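Local coordinates for putative DNA binding protein (Bacteroides thetaiotaomicron VPI-5482, PDB 3HTN) that is of unknown function but binds metal ions, forms a trimer of PCC domains and may bind DNA, at residues T26-A31 with M76-L81; A34-K39 with F123-Y128; R58-K63 with L140-Y145; Y93-I98 with I132-N137. All coordinates share one frame; numbering follows the deposited sequence.

From the N terminus, residues 26-31 open interaction 1 and 34-39 open interaction 2, both on helix 28-39; 58-63 then open interaction 3. Interaction 1 is the first to close, at 76-81, while the other two loops are still running, so it crosses both. Interaction 4 starts afterwards at 93-98, on the next strand of the same large sheet. Interaction 2 closes at 123-128, crossing interactions 3 and 4, and interaction 4 closes at 132-137 before interaction 3 ends at 140-145, so its whole span lies within that of interaction 3. The first two contacts seat the helix on the large antiparallel sheet; the last two tie the C-terminal two-stranded sheet to it.

Interaction 1: residues T26-A31 with M76-L81; sequences TEIVKA and MEISNL
I28 and L81 mark the closest approach of the two backbones, 10.5 Å between I28 CA and L81 CA, a spacing that side chains alone bridge. I28, in the first turn of helix 28-39, points its CB at strand 76-88, and I78 and L81 point theirs back. In one of the two conformers of I28, CG1 stands beside the backbone N, chi1 -67°, and carries CD1 tip to tip against I78 CD1 at 3.9 Å; in the other this contact is uncertain. The other branch does separate work: I28 CG2 lies 4.4 Å from L81 CD1, a looser apolar contact.

I78 and L81 are three residues apart, yet both face the helix, which regular strand alternation would not allow. This is consistent with the classic beta bulge at S79 and N80, both opposite T99; the strand bends sharply at S79. On the helix side, E27 occupies the N-cap position. E27 OE1 accepts from K30 N at 2.9 Å and E27 OE2 from V29 N at 2.9 Å. The two donors stand 39° and 44° out of the carboxylate plane. A115 N gives E27 OE2 a further bond, which links the helix start to strand 107-117.

Around the three apolar residues, I28 also packs on I22 of strand 17-22 and I52 of strand 44-52, L81 on L112 of strand 107-117, and I78 O accepts from H97 ND1 of the second subunit, placing the contact between the helix, the sheet and a subunit interface.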
# COMPACT_ATOMS: atom_id res chain seq x y z
N THR A 26 17.86 12.93 -4.02
CA THR A 26 17.16 13.22 -5.25
C THR A 26 15.68 13.37 -4.95
O THR A 26 15.17 12.68 -4.07
CB THR A 26 17.40 12.05 -6.21
OG1 THR A 26 18.82 11.92 -6.41
CG2 THR A 26 16.74 12.26 -7.54
N GLU A 27 15.02 14.28 -5.66
CA GLU A 27 13.59 14.50 -5.50
C GLU A 27 12.88 13.34 -6.21
O GLU A 27 13.00 13.16 -7.43
CB GLU A 27 13.17 15.89 -6.00
CG GLU A 27 11.85 16.33 -5.39
CD GLU A 27 10.68 15.67 -6.04
OE1 GLU A 27 10.48 15.93 -7.25
OE2 GLU A 27 10.02 14.89 -5.37
N ILE A 28 12.12 12.59 -5.43
CA ILE A 28 11.55 11.30 -5.87
C ILE A 28 10.50 11.40 -6.97
O ILE A 28 10.44 10.56 -7.87
CB ILE A 28 11.00 10.55 -4.64
CG1 ILE A 28 12.15 10.14 -3.72
CG2 ILE A 28 10.17 9.32 -5.03
CD1 ILE A 28 11.71 9.66 -2.34
N VAL A 29 9.67 12.44 -6.90
CA VAL A 29 8.59 12.60 -7.87
C VAL A 29 9.16 12.94 -9.24
O VAL A 29 8.79 12.32 -10.24
CB VAL A 29 7.54 13.62 -7.38
CG1 VAL A 29 6.48 13.83 -8.47
CG2 VAL A 29 6.92 13.17 -6.07
N LYS A 30 10.12 13.87 -9.28
CA LYS A 30 10.84 14.21 -10.49
C LYS A 30 11.51 12.96 -11.08
O LYS A 30 11.45 12.72 -12.28
CB LYS A 30 11.91 15.26 -10.17
CG LYS A 30 12.71 15.81 -11.38
CD LYS A 30 13.83 16.73 -10.92
CE LYS A 30 14.77 17.09 -12.07
NZ LYS A 30 15.93 17.93 -11.61
N ALA A 31 12.16 12.18 -10.23
CA ALA A 31 12.84 10.98 -10.68
C ALA A 31 11.88 9.96 -11.25
O ALA A 31 12.13 9.36 -12.30
CB ALA A 31 13.68 10.37 -9.55
N MSE A 76 12.21 11.48 7.73
CA MSE A 76 10.99 10.69 7.77
C MSE A 76 11.21 9.38 7.04
O MSE A 76 11.97 9.33 6.07
CB MSE A 76 9.82 11.43 7.07
CG MSE A 76 9.39 12.68 7.81
SE MSE A 76 8.33 13.90 6.78
CE MSE A 76 9.85 14.72 5.77
N GLU A 77 10.49 8.35 7.46
CA GLU A 77 10.44 7.08 6.75
C GLU A 77 9.20 7.03 5.89
O GLU A 77 8.12 7.39 6.39
CB GLU A 77 10.37 5.93 7.75
CG GLU A 77 11.71 5.69 8.49
CD GLU A 77 12.87 5.20 7.60
OE1 GLU A 77 12.68 4.87 6.40
OE2 GLU A 77 14.02 5.17 8.11
N ILE A 78 9.31 6.66 4.63
CA ILE A 78 8.15 6.43 3.81
C ILE A 78 7.61 5.04 4.13
O ILE A 78 8.24 4.02 3.75
CB ILE A 78 8.48 6.48 2.31
CG1 ILE A 78 9.12 7.82 1.90
CG2 ILE A 78 7.19 6.21 1.49
CD1 ILE A 78 9.60 7.89 0.46
N SER A 79 6.50 4.94 4.84
CA SER A 79 5.95 3.61 5.14
C SER A 79 5.21 3.05 3.94
O SER A 79 5.20 1.83 3.75
CB SER A 79 5.06 3.62 6.37
OG SER A 79 3.92 4.44 6.19
N ASN A 80 4.71 3.92 3.07
CA ASN A 80 4.08 3.49 1.85
C ASN A 80 3.96 4.66 0.92
O ASN A 80 3.51 5.72 1.32
CB ASN A 80 2.68 2.92 2.12
CG ASN A 80 1.97 2.58 0.89
OD1 ASN A 80 1.39 3.43 0.25
ND2 ASN A 80 2.08 1.32 0.46
N LEU A 81 4.39 4.48 -0.31
CA LEU A 81 4.10 5.41 -1.39
C LEU A 81 3.27 4.57 -2.35
O LEU A 81 3.68 3.45 -2.72
CB LEU A 81 5.37 5.93 -2.04
CG LEU A 81 5.21 6.90 -3.24
CD1 LEU A 81 6.41 7.81 -3.32
CD2 LEU A 81 4.98 6.13 -4.54

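Interaction 2: residues A34-K39 with F123-Y128; sequences AFCKEK and FVVEDY
V125 CG1 is the atom that F35 and C36 both meet. It lies at the edge of the F35 ring, near the ring plane, 4.2 Å from F35 CE2, and 4.4 Å from C36 SG. The phenyl group reaches it because CG of F35 is anti to the backbone N (chi1 -179°), which carries the ring off the helix toward the strand. One face of that ring is covered from within its own helix: K39 CG stands 3.7 Å above the ring plane, offset toward the rim. Closer to the helix end the link is polar and indirect, through a water that donates to K39 O at 3.1 Å and to D127 OD2 at 2.7 Å.

This is helix-on-sheet packing of the PCC domain. Helix 28-39 lies across one face of the large antiparallel sheet, the backbones coming nearest at 8.5 Å between C36 CA and V125 CA. V125 and D127, two apart on strand 120-127, both point their CB toward the helix.

Further out, Y9, Y11 and Y18 each meet the F35 ring edge-to-face. Y11 OH also bonds K39 NZ, and Y9 OH bonds E38 OE1, so strand 9-14 also bonds to the helix. I85 of strand 76-88 touches both C36 and V125. D127 OD1 accepts from S129 N, which steadies its carboxylate, while E126 forms a salt bridge with K17 of the third subunit.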
# COMPACT_ATOMS: atom_id res chain seq x y z
N ALA A 34 10.66 11.08 -14.62
CA ALA A 34 11.74 10.90 -15.60
C ALA A 34 11.90 9.42 -16.00
O ALA A 34 12.11 9.12 -17.19
CB ALA A 34 13.04 11.43 -15.03
N PHE A 35 11.76 8.52 -15.03
CA PHE A 35 11.82 7.11 -15.31
C PHE A 35 10.72 6.66 -16.26
O PHE A 35 10.97 5.98 -17.23
CB PHE A 35 11.69 6.31 -14.01
CG PHE A 35 11.76 4.86 -14.26
CD1 PHE A 35 12.97 4.28 -14.51
CD2 PHE A 35 10.61 4.09 -14.34
CE1 PHE A 35 13.05 2.94 -14.81
CE2 PHE A 35 10.68 2.77 -14.66
CZ PHE A 35 11.91 2.19 -14.87
N CYS A 36 9.48 7.03 -15.95
CA CYS A 36 8.35 6.66 -16.77
C CYS A 36 8.47 7.25 -18.17
O CYS A 36 8.12 6.59 -19.15
CB CYS A 36 7.04 7.13 -16.13
SG CYS A 36 6.64 6.29 -14.59
N LYS A 37 8.96 8.48 -18.25
CA LYS A 37 9.18 9.11 -19.54
C LYS A 37 10.24 8.33 -20.32
O LYS A 37 10.03 7.99 -21.50
CB LYS A 37 9.60 10.56 -19.36
CG LYS A 37 9.84 11.29 -20.68
CD LYS A 37 10.07 12.78 -20.50
CE LYS A 37 10.50 13.41 -21.83
NZ LYS A 37 10.66 14.89 -21.71
N GLU A 38 11.36 8.03 -19.68
CA GLU A 38 12.44 7.28 -20.33
C GLU A 38 11.95 5.94 -20.89
O GLU A 38 12.33 5.54 -22.00
CB GLU A 38 13.60 7.00 -19.36
CG GLU A 38 14.74 6.18 -19.99
CD GLU A 38 15.86 5.72 -19.04
OE1 GLU A 38 15.86 6.06 -17.84
OE2 GLU A 38 16.77 5.00 -19.54
N LYS A 39 11.12 5.25 -20.12
CA LYS A 39 10.64 3.92 -20.49
C LYS A 39 9.34 3.95 -21.29
O LYS A 39 8.85 2.89 -21.69
CB LYS A 39 10.51 3.02 -19.25
CG LYS A 39 11.84 2.78 -18.53
CD LYS A 39 12.83 2.07 -19.46
CE LYS A 39 14.12 1.72 -18.81
NZ LYS A 39 15.03 1.05 -19.81
N PHE A 123 11.34 1.33 -5.22
CA PHE A 123 10.02 1.42 -5.81
C PHE A 123 9.81 0.37 -6.87
O PHE A 123 10.77 -0.02 -7.54
CB PHE A 123 9.80 2.83 -6.39
CG PHE A 123 9.96 3.88 -5.36
CD1 PHE A 123 8.92 4.15 -4.49
CD2 PHE A 123 11.15 4.53 -5.18
CE1 PHE A 123 9.07 5.06 -3.48
CE2 PHE A 123 11.30 5.46 -4.18
CZ PHE A 123 10.27 5.71 -3.31
N VAL A 124 8.59 -0.13 -6.96
CA VAL A 124 8.20 -1.08 -8.00
C VAL A 124 7.27 -0.32 -8.94
O VAL A 124 6.24 0.23 -8.51
CB VAL A 124 7.51 -2.32 -7.43
CG1 VAL A 124 7.13 -3.28 -8.57
CG2 VAL A 124 8.43 -3.03 -6.42
N VAL A 125 7.65 -0.27 -10.22
CA VAL A 125 6.85 0.41 -11.26
C VAL A 125 6.34 -0.66 -12.20
O VAL A 125 7.15 -1.36 -12.80
CB VAL A 125 7.67 1.42 -12.03
CG1 VAL A 125 6.81 2.09 -13.15
CG2 VAL A 125 8.25 2.46 -11.11
N GLU A 126 5.02 -0.83 -12.26
CA GLU A 126 4.42 -1.77 -13.19
C GLU A 126 3.98 -1.00 -14.42
O GLU A 126 3.35 0.04 -14.31
CB GLU A 126 3.21 -2.48 -12.61
CG GLU A 126 2.66 -3.53 -13.56
CD GLU A 126 1.53 -4.36 -12.98
OE1 GLU A 126 1.26 -4.24 -11.76
OE2 GLU A 126 0.91 -5.12 -13.75
N ASP A 127 4.28 -1.57 -15.58
CA ASP A 127 3.92 -1.01 -16.88
C ASP A 127 2.73 -1.80 -17.43
O ASP A 127 2.84 -3.01 -17.64
CB ASP A 127 5.12 -1.13 -17.80
CG ASP A 127 4.88 -0.56 -19.16
OD1 ASP A 127 3.82 0.01 -19.47
OD2 ASP A 127 5.81 -0.72 -19.99
N TYR A 128 1.59 -1.13 -17.59
CA TYR A 128 0.40 -1.76 -18.15
C TYR A 128 0.43 -1.89 -19.67
O TYR A 128 -0.38 -2.62 -20.20
CB TYR A 128 -0.86 -1.02 -17.77
CG TYR A 128 -1.16 -0.92 -16.29
CD1 TYR A 128 -0.71 -1.87 -15.37
CD2 TYR A 128 -1.98 0.10 -15.81
CE1 TYR A 128 -1.02 -1.76 -14.02
CE2 TYR A 128 -2.29 0.19 -14.48
CZ TYR A 128 -1.81 -0.73 -13.60
OH TYR A 128 -2.14 -0.63 -12.28
O HOH W 1 8.34 0.11 -20.47

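Interaction 3: residues R58-K63 with L140-Y145; sequences RFFNPK and LGLNIY
F60 reaches across to L140, G141 and L142, and its ring makes the contact atom by atom. From CB, which points at the opposite segment, a chi1 near 180° (175°) turns the ring away from its own backbone N and swings it outward. CD2 and CE2 then pass beneath the methyl L142 CD2, which is 3.9 Å from F60 CE2. That methyl sits over the ring face, L142 CD2 lying 4.2 Å from the F60 centroid and 26° off the ring normal, a CH-pi contact. CE2 already begins to meet L140 O, and F60 CZ comes closest to L140 O, at 3.3 Å, with the oxygen at the ring edge, near its plane.

Replacing F60 by an alanine is likely to deprive the L142 methyl of its aromatic face and open a gap beside L140 O. G141 runs with positive phi (81°) in a G1 beta bulge, where G141 and L142 both face N137. A CB on it would stand 3.6 Å from F60 CZ and collide with L140 O. A water donates to L140 O at 2.8 Å and, weakly, to P62 O at 3.4 Å. N61 OD1 accepts from K63 N at 2.9 Å in an Asx turn.

Strand 54-60 runs in the large sheet between 107-117 and 67-72, whereas 142-146 pairs with 133-137, so F60 joins the large sheet to the bulge at G141 and L142 beside the two-stranded sheet, with L140 also packing on N24 of the third subunit.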
# COMPACT_ATOMS: atom_id res chain seq x y z
N ARG A 58 -0.04 18.08 -0.50
CA ARG A 58 -1.10 19.02 -0.84
C ARG A 58 -2.42 18.58 -0.24
O ARG A 58 -2.80 17.41 -0.39
CB ARG A 58 -1.28 19.13 -2.34
CG ARG A 58 -2.41 20.06 -2.75
CD ARG A 58 -2.38 20.44 -4.19
NE ARG A 58 -1.25 21.31 -4.48
CZ ARG A 58 -0.88 21.74 -5.69
NH1 ARG A 58 -1.49 21.31 -6.77
NH2 ARG A 58 0.14 22.54 -5.82
N PHE A 59 -3.14 19.52 0.36
CA PHE A 59 -4.51 19.29 0.80
C PHE A 59 -5.43 20.24 0.03
O PHE A 59 -5.31 21.44 0.10
CB PHE A 59 -4.70 19.46 2.30
CG PHE A 59 -5.98 18.87 2.80
CD1 PHE A 59 -6.05 17.53 3.11
CD2 PHE A 59 -7.12 19.65 2.96
CE1 PHE A 59 -7.24 16.96 3.56
CE2 PHE A 59 -8.30 19.06 3.40
CZ PHE A 59 -8.33 17.73 3.69
N PHE A 60 -6.34 19.65 -0.73
CA PHE A 60 -7.30 20.38 -1.56
C PHE A 60 -8.66 20.46 -0.87
O PHE A 60 -9.16 19.45 -0.41
CB PHE A 60 -7.40 19.67 -2.88
CG PHE A 60 -8.42 20.22 -3.80
CD1 PHE A 60 -8.24 21.43 -4.40
CD2 PHE A 60 -9.57 19.51 -4.07
CE1 PHE A 60 -9.20 21.95 -5.29
CE2 PHE A 60 -10.52 20.00 -4.95
CZ PHE A 60 -10.32 21.22 -5.57
N ASN A 61 -9.21 21.67 -0.79
CA ASN A 61 -10.52 21.89 -0.20
C ASN A 61 -11.52 21.95 -1.33
O ASN A 61 -11.56 22.94 -2.06
CB ASN A 61 -10.49 23.20 0.58
CG ASN A 61 -11.78 23.47 1.31
OD1 ASN A 61 -12.88 23.11 0.84
ND2 ASN A 61 -11.67 24.14 2.45
N PRO A 62 -12.35 20.91 -1.49
CA PRO A 62 -13.32 20.89 -2.59
C PRO A 62 -14.40 21.93 -2.50
O PRO A 62 -14.98 22.26 -3.52
CB PRO A 62 -13.97 19.51 -2.49
CG PRO A 62 -13.67 19.02 -1.11
CD PRO A 62 -12.43 19.69 -0.65
N LYS A 63 -14.70 22.41 -1.30
CA LYS A 63 -15.77 23.38 -1.12
C LYS A 63 -15.34 24.75 -1.61
O LYS A 63 -16.05 25.37 -2.40
CB LYS A 63 -16.17 23.42 0.34
CG LYS A 63 -17.40 24.28 0.62
N LEU A 140 -15.07 20.15 -10.43
CA LEU A 140 -14.33 19.69 -9.27
C LEU A 140 -12.97 20.35 -9.10
O LEU A 140 -12.47 20.49 -7.99
CB LEU A 140 -14.08 18.19 -9.35
CG LEU A 140 -15.31 17.30 -9.42
CD1 LEU A 140 -14.84 15.83 -9.41
CD2 LEU A 140 -16.27 17.60 -8.26
N GLY A 141 -12.33 20.71 -10.20
CA GLY A 141 -10.96 21.19 -10.16
C GLY A 141 -9.93 20.09 -10.07
O GLY A 141 -8.85 20.31 -9.52
N LEU A 142 -10.28 18.89 -10.56
CA LEU A 142 -9.44 17.71 -10.50
C LEU A 142 -9.29 17.03 -11.85
O LEU A 142 -10.18 17.08 -12.70
CB LEU A 142 -10.04 16.72 -9.53
CG LEU A 142 -10.20 17.21 -8.09
CD1 LEU A 142 -10.89 16.14 -7.25
CD2 LEU A 142 -8.85 17.60 -7.49
N ASN A 143 -8.16 16.38 -12.03
CA ASN A 143 -7.87 15.60 -13.22
C ASN A 143 -8.35 14.17 -13.00
O ASN A 143 -7.73 13.40 -12.27
CB ASN A 143 -6.37 15.62 -13.48
CG ASN A 143 -5.86 17.01 -13.73
OD1 ASN A 143 -6.45 17.74 -14.51
ND2 ASN A 143 -4.76 17.35 -13.10
N ILE A 144 -9.43 13.81 -13.67
CA ILE A 144 -10.12 12.54 -13.44
C ILE A 144 -9.83 11.55 -14.56
O ILE A 144 -9.75 11.93 -15.73
CB ILE A 144 -11.67 12.81 -13.32
CG1 ILE A 144 -11.98 13.74 -12.14
CG2 ILE A 144 -12.50 11.53 -13.18
CD1 ILE A 144 -11.51 13.26 -10.80
N TYR A 145 -9.63 10.29 -14.22
CA TYR A 145 -9.44 9.26 -15.23
C TYR A 145 -10.45 9.41 -16.37
O TYR A 145 -11.64 9.61 -16.13
CB TYR A 145 -9.59 7.88 -14.61
CG TYR A 145 -8.39 7.23 -13.99
CD1 TYR A 145 -7.11 7.34 -14.56
CD2 TYR A 145 -8.56 6.36 -12.93
CE1 TYR A 145 -6.03 6.66 -14.01
CE2 TYR A 145 -7.51 5.66 -12.40
CZ TYR A 145 -6.25 5.81 -12.96
OH TYR A 145 -5.17 5.10 -12.51
O HOH W 2 -14.08 19.96 -5.82

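Interaction 4: residues Y93-I98 with I132-N137; sequences YLHLHI and ISRTYN. With SO4 (sulfate ion), chain G.
R134 lies across Y93 and H95, meeting both side chains at about a right angle. Its chain is extended from CG to NE and approaches strand 91-101 from the two-stranded sheet. Against Y93 the guanidinium is tilted, the two planes being 45° apart: R134 NE is 3.4 Å from Y93 CD1, and Y93 CE1 lies over one guanidinium face. Against H95 the groups stand nearly perpendicular, at 85°, and R134 NH2 approaches H95 CB at 3.8 Å. The H95 chi1 of -173° carries the imidazole past the arginine toward the metal, leaving CB nearest R134 NH2.

A water in the plane of the Y93 ring, at its edge, accepts from R134 NH2 at 3.1 Å and lies 2.8 Å from Y93 O. The stronger polar partners lie beyond the two segments. E122 of the third subunit takes a salt bridge from R134 NH1 through OE2 and bonds H95 ND1 through OE1; S86 OG bonds R134 NE, and N143 ND2 bonds Y93 OH. A leucine in place of R134 would probably leave that E122 without its charged mate and the Y93 ring without the arginine chain against CD1 and CE1. S133 OG donates to sulfate O4 at 2.7 Å, an ion probably from the crystallisation liquor.

H95 and H97, on one strand, each bind the nickel ion through NE2. H111, an iron ligand of this protein but without iron in this chain, probably belongs to the same histidine site, where E122 of the third subunit, held by R134, is second shell through H95 ND1.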
# COMPACT_ATOMS: atom_id res chain seq x y z
N TYR A 93 1.67 11.49 -16.48
CA TYR A 93 0.91 12.05 -15.37
C TYR A 93 0.99 11.05 -14.22
O TYR A 93 0.57 9.91 -14.37
CB TYR A 93 -0.54 12.28 -15.76
CG TYR A 93 -1.28 13.05 -14.69
CD1 TYR A 93 -1.95 12.41 -13.67
CD2 TYR A 93 -1.30 14.42 -14.71
CE1 TYR A 93 -2.63 13.10 -12.70
CE2 TYR A 93 -1.98 15.15 -13.72
CZ TYR A 93 -2.64 14.48 -12.72
OH TYR A 93 -3.32 15.17 -11.74
N LEU A 94 1.60 11.47 -13.12
CA LEU A 94 1.68 10.66 -11.93
C LEU A 94 0.71 11.18 -10.88
O LEU A 94 0.61 12.37 -10.67
CB LEU A 94 3.08 10.71 -11.33
CG LEU A 94 4.20 10.19 -12.20
CD1 LEU A 94 5.50 10.16 -11.39
CD2 LEU A 94 3.84 8.84 -12.73
N HIS A 95 -0.02 10.27 -10.23
CA HIS A 95 -0.87 10.58 -9.11
C HIS A 95 -0.40 9.70 -7.97
O HIS A 95 -0.61 8.50 -8.01
CB HIS A 95 -2.34 10.35 -9.46
CG HIS A 95 -3.30 10.80 -8.42
ND1 HIS A 95 -4.58 10.32 -8.35
CD2 HIS A 95 -3.14 11.62 -7.35
CE1 HIS A 95 -5.20 10.87 -7.31
NE2 HIS A 95 -4.35 11.68 -6.70
N LEU A 96 0.27 10.32 -7.00
CA LEU A 96 0.95 9.61 -5.94
C LEU A 96 0.49 10.13 -4.60
O LEU A 96 0.44 11.33 -4.39
CB LEU A 96 2.47 9.85 -6.05
CG LEU A 96 3.13 9.54 -7.40
CD1 LEU A 96 4.63 9.85 -7.35
CD2 LEU A 96 2.86 8.08 -7.81
N HIS A 97 0.14 9.21 -3.71
CA HIS A 97 -0.11 9.52 -2.33
C HIS A 97 0.95 8.83 -1.47
O HIS A 97 1.68 7.95 -1.93
CB HIS A 97 -1.51 9.08 -1.93
CG HIS A 97 -2.62 9.93 -2.48
ND1 HIS A 97 -3.89 9.90 -1.96
CD2 HIS A 97 -2.63 10.85 -3.46
CE1 HIS A 97 -4.64 10.76 -2.63
NE2 HIS A 97 -3.88 11.40 -3.50
N ILE A 98 1.05 9.23 -0.21
CA ILE A 98 2.13 8.74 0.61
C ILE A 98 1.72 8.76 2.06
O ILE A 98 0.89 9.57 2.47
CB ILE A 98 3.39 9.62 0.37
CG1 ILE A 98 4.70 8.97 0.83
CG2 ILE A 98 3.23 11.06 0.99
CD1 ILE A 98 5.94 9.76 0.44
N ILE A 132 -3.98 5.26 -20.74
CA ILE A 132 -5.03 5.73 -19.82
C ILE A 132 -4.78 7.22 -19.70
O ILE A 132 -3.70 7.64 -19.30
CB ILE A 132 -5.01 5.11 -18.41
CG1 ILE A 132 -5.17 3.59 -18.48
CG2 ILE A 132 -6.13 5.72 -17.56
CD1 ILE A 132 -5.10 2.91 -17.11
N SER A 133 -5.77 8.02 -20.09
CA SER A 133 -5.66 9.47 -20.07
C SER A 133 -6.52 10.03 -18.96
O SER A 133 -7.06 9.30 -18.10
CB SER A 133 -6.07 10.06 -21.43
OG SER A 133 -5.81 11.47 -21.53
N ARG A 134 -6.59 11.36 -18.94
CA ARG A 134 -7.34 12.08 -17.95
C ARG A 134 -7.92 13.33 -18.53
O ARG A 134 -7.40 13.88 -19.50
CB ARG A 134 -6.41 12.49 -16.83
CG ARG A 134 -6.07 11.34 -15.96
CD ARG A 134 -5.41 11.82 -14.80
NE ARG A 134 -4.84 10.74 -14.02
CZ ARG A 134 -5.35 10.24 -12.92
NH1 ARG A 134 -6.48 10.66 -12.45
NH2 ARG A 134 -4.68 9.29 -12.27
N THR A 135 -8.97 13.80 -17.89
CA THR A 135 -9.63 15.03 -18.29
C THR A 135 -9.88 15.85 -17.06
O THR A 135 -10.41 15.35 -16.05
CB THR A 135 -10.96 14.71 -18.97
OG1 THR A 135 -10.67 14.03 -20.18
CG2 THR A 135 -11.78 15.98 -19.27
N TYR A 136 -9.50 17.12 -17.12
CA TYR A 136 -9.74 18.05 -16.02
C TYR A 136 -11.23 18.34 -15.96
O TYR A 136 -11.83 18.75 -16.95
CB TYR A 136 -8.93 19.33 -16.21
CG TYR A 136 -9.12 20.39 -15.15
CD1 TYR A 136 -8.41 20.35 -13.96
CD2 TYR A 136 -9.98 21.43 -15.35
CE1 TYR A 136 -8.59 21.34 -12.99
CE2 TYR A 136 -10.14 22.42 -14.40
CZ TYR A 136 -9.43 22.36 -13.22
OH TYR A 136 -9.59 23.35 -12.27
N ASN A 137 -11.83 18.07 -14.81
CA ASN A 137 -13.22 18.36 -14.53
C ASN A 137 -13.26 19.75 -13.92
O ASN A 137 -12.85 19.92 -12.78
CB ASN A 137 -13.79 17.31 -13.59
CG ASN A 137 -15.23 17.56 -13.26
OD1 ASN A 137 -15.66 18.70 -13.18
ND2 ASN A 137 -16.00 16.50 -13.10
S SO4 G . -2.79 12.73 -23.45
O1 SO4 G . -3.63 13.95 -23.26
O2 SO4 G . -1.38 13.08 -23.16
O3 SO4 G . -2.87 12.28 -24.84
O4 SO4 G . -3.33 11.61 -22.69
O HOH W 3 -1.71 8.89 -13.03